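Local coordinates for hydrogenase 2 maturation peptidase (Thaumarchaeota archaeon SCGC AB-539-E09, PDB 5TTX), which probably cleaves a short C-terminal peptide from the large subunit of a nickel-iron hydrogenase as a late step in that enzyme's maturation, at residues G74-L79 against S140-A145. Numbering follows the deposited sequence.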
loop_
_atom_site.group_PDB
_atom_site.type_symbol
_atom_site.label_atom_id
_atom_site.label_comp_id
_atom_site.label_asym_id
_atom_site.label_seq_id
_atom_site.Cartn_x
_atom_site.Cartn_y
_atom_site.Cartn_z
ATOM N N GLY A 74 -38.374 -11.950 -31.171
ATOM C CA GLY A 74 -39.692 -12.237 -30.670
ATOM C C GLY A 74 -40.685 -11.230 -31.171
ATOM O O GLY A 74 -40.318 -10.174 -31.701
ATOM N N PRO A 75 -41.968 -11.526 -30.997
ATOM C CA PRO A 75 -43.013 -10.684 -31.580
ATOM C C PRO A 75 -43.261 -9.450 -30.735
ATOM O O PRO A 75 -42.945 -9.424 -29.534
ATOM C CB PRO A 75 -44.241 -11.609 -31.580
ATOM C CG PRO A 75 -44.071 -12.391 -30.313
ATOM C CD PRO A 75 -42.542 -12.605 -30.162
ATOM N N PRO A 76 -43.838 -8.410 -31.333
ATOM C CA PRO A 76 -44.226 -7.223 -30.558
ATOM C C PRO A 76 -45.105 -7.595 -29.370
ATOM O O PRO A 76 -45.970 -8.476 -29.455
ATOM C CB PRO A 76 -44.983 -6.372 -31.583
ATOM C CG PRO A 76 -44.377 -6.756 -32.910
ATOM C CD PRO A 76 -44.076 -8.249 -32.781
ATOM N N GLY A 77 -44.869 -6.925 -28.245
ATOM C CA GLY A 77 -45.589 -7.200 -27.014
ATOM C C GLY A 77 -44.998 -8.317 -26.170
ATOM O O GLY A 77 -45.490 -8.563 -25.074
ATOM N N ARG A 78 -43.996 -9.037 -26.664
ATOM C CA ARG A 78 -43.272 -9.967 -25.808
ATOM C C ARG A 78 -42.544 -9.202 -24.698
ATOM O O ARG A 78 -41.956 -8.140 -24.926
ATOM C CB ARG A 78 -42.287 -10.783 -26.661
ATOM C CG ARG A 78 -41.363 -11.694 -25.912
ATOM C CD ARG A 78 -42.081 -12.875 -25.286
ATOM N NE ARG A 78 -42.852 -13.653 -26.252
ATOM C CZ ARG A 78 -42.359 -14.492 -27.160
ATOM N NH1 ARG A 78 -43.194 -15.133 -27.970
ATOM N NH2 ARG A 78 -41.050 -14.700 -27.271
ATOM N N LEU A 79 -42.613 -9.723 -23.485
ATOM C CA LEU A 79 -41.963 -9.116 -22.331
ATOM C C LEU A 79 -40.738 -9.928 -21.938
ATOM O O LEU A 79 -40.680 -11.141 -22.153
ATOM C CB LEU A 79 -42.911 -9.006 -21.121
ATOM C CG LEU A 79 -44.014 -7.950 -21.216
ATOM C CD1 LEU A 79 -44.883 -7.923 -19.915
ATOM C CD2 LEU A 79 -43.435 -6.573 -21.535
ATOM N N SER A 140 -48.956 0.678 -30.186
ATOM C CA SER A 140 -49.560 -0.404 -30.940
ATOM C C SER A 140 -50.483 -1.232 -30.043
ATOM O O SER A 140 -50.379 -1.244 -28.815
ATOM C CB SER A 140 -48.486 -1.334 -31.515
ATOM O OG SER A 140 -47.697 -1.895 -30.447
ATOM N N GLU A 141 -51.393 -1.936 -30.696
ATOM C CA GLU A 141 -52.267 -2.891 -30.041
ATOM C C GLU A 141 -51.472 -3.843 -29.137
ATOM O O GLU A 141 -51.841 -4.075 -27.979
ATOM C CB GLU A 141 -53.032 -3.633 -31.146
ATOM C CG GLU A 141 -54.249 -4.359 -30.693
ATOM C CD GLU A 141 -55.197 -4.672 -31.833
ATOM O OE1 GLU A 141 -54.756 -4.670 -33.010
ATOM O OE2 GLU A 141 -56.393 -4.910 -31.537
ATOM N N GLU A 142 -50.350 -4.372 -29.640
ATOM C CA GLU A 142 -49.578 -5.353 -28.886
ATOM C C GLU A 142 -48.962 -4.738 -27.642
ATOM O O GLU A 142 -49.027 -5.321 -26.553
ATOM C CB GLU A 142 -48.480 -5.967 -29.756
ATOM C CG GLU A 142 -49.025 -6.800 -30.891
ATOM C CD GLU A 142 -49.060 -6.007 -32.199
ATOM O OE1 GLU A 142 -48.729 -6.601 -33.252
ATOM O OE2 GLU A 142 -49.414 -4.793 -32.168
ATOM N N VAL A 143 -48.364 -3.560 -27.776
ATOM C CA VAL A 143 -47.608 -3.042 -26.649
ATOM C C VAL A 143 -48.545 -2.455 -25.614
ATOM O O VAL A 143 -48.284 -2.545 -24.405
ATOM C CB VAL A 143 -46.550 -2.039 -27.129
ATOM C CG1 VAL A 143 -45.903 -1.324 -25.944
ATOM C CG2 VAL A 143 -45.490 -2.769 -27.992
ATOM N N GLU A 144 -49.674 -1.916 -26.054
ATOM C CA GLU A 144 -50.726 -1.577 -25.115
ATOM C C GLU A 144 -51.126 -2.788 -24.284
ATOM O O GLU A 144 -51.277 -2.687 -23.061
ATOM C CB GLU A 144 -51.950 -1.022 -25.841
ATOM C CG GLU A 144 -53.201 -1.127 -24.944
ATOM C CD GLU A 144 -54.043 0.126 -24.897
ATOM O OE1 GLU A 144 -54.078 0.887 -25.894
ATOM O OE2 GLU A 144 -54.693 0.334 -23.845
ATOM N N ALA A 145 -51.358 -3.934 -24.931
ATOM C CA ALA A 145 -51.743 -5.098 -24.145
ATOM C C ALA A 145 -50.598 -5.524 -23.231
ATOM O O ALA A 145 -50.836 -6.009 -22.112
ATOM C CB ALA A 145 -52.197 -6.241 -25.050
#
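Pro76 and Gly77, the two central residues of a type II beta turn running from Pro75 to Arg78, rest against Glu142 and Val143 in the first turn of helix 141-158. The turn leads into strand 79-83, outermost in the sheet of this chain, so the contact joins the start of that strand to the start of the C-terminal helix in the hydrogenase maturation protease fold. Glu142 does most of the touching. Its CG lies anti to the carbonyl carbon (chi1 -66°), which sends the chain along the Pro76 ring side of the turn, and Glu142 CB sits 3.6 Å from Pro76 O. A bend at chi2 then swings the carboxylate back beside the proline, with Glu142 OE1 4.1 Å from Pro76 CB, a van der Waals contact. With alanine in place of Glu142 the CB contact stays, but Pro76 CB would probably lose the CG and carboxylate that lie against it. Gly77 approaches the helix backbone, its CA 3.9 Å from Glu142 O; a beta carbon there would press on that oxygen, and its positive phi (86°) suits glycine at this turn position. The turn closes through Arg78 N to Pro75 O, while Gly77 and Arg78 also bond by their backbones to Ile129. At the start of the helix, Ser140 is the N-cap, its OG accepting from Val143 N at 3.2 Å. Val143, buried against Phe25 and Cys128, has one methyl at the turn: CG2 lies 4.2 Å from Gly77 N.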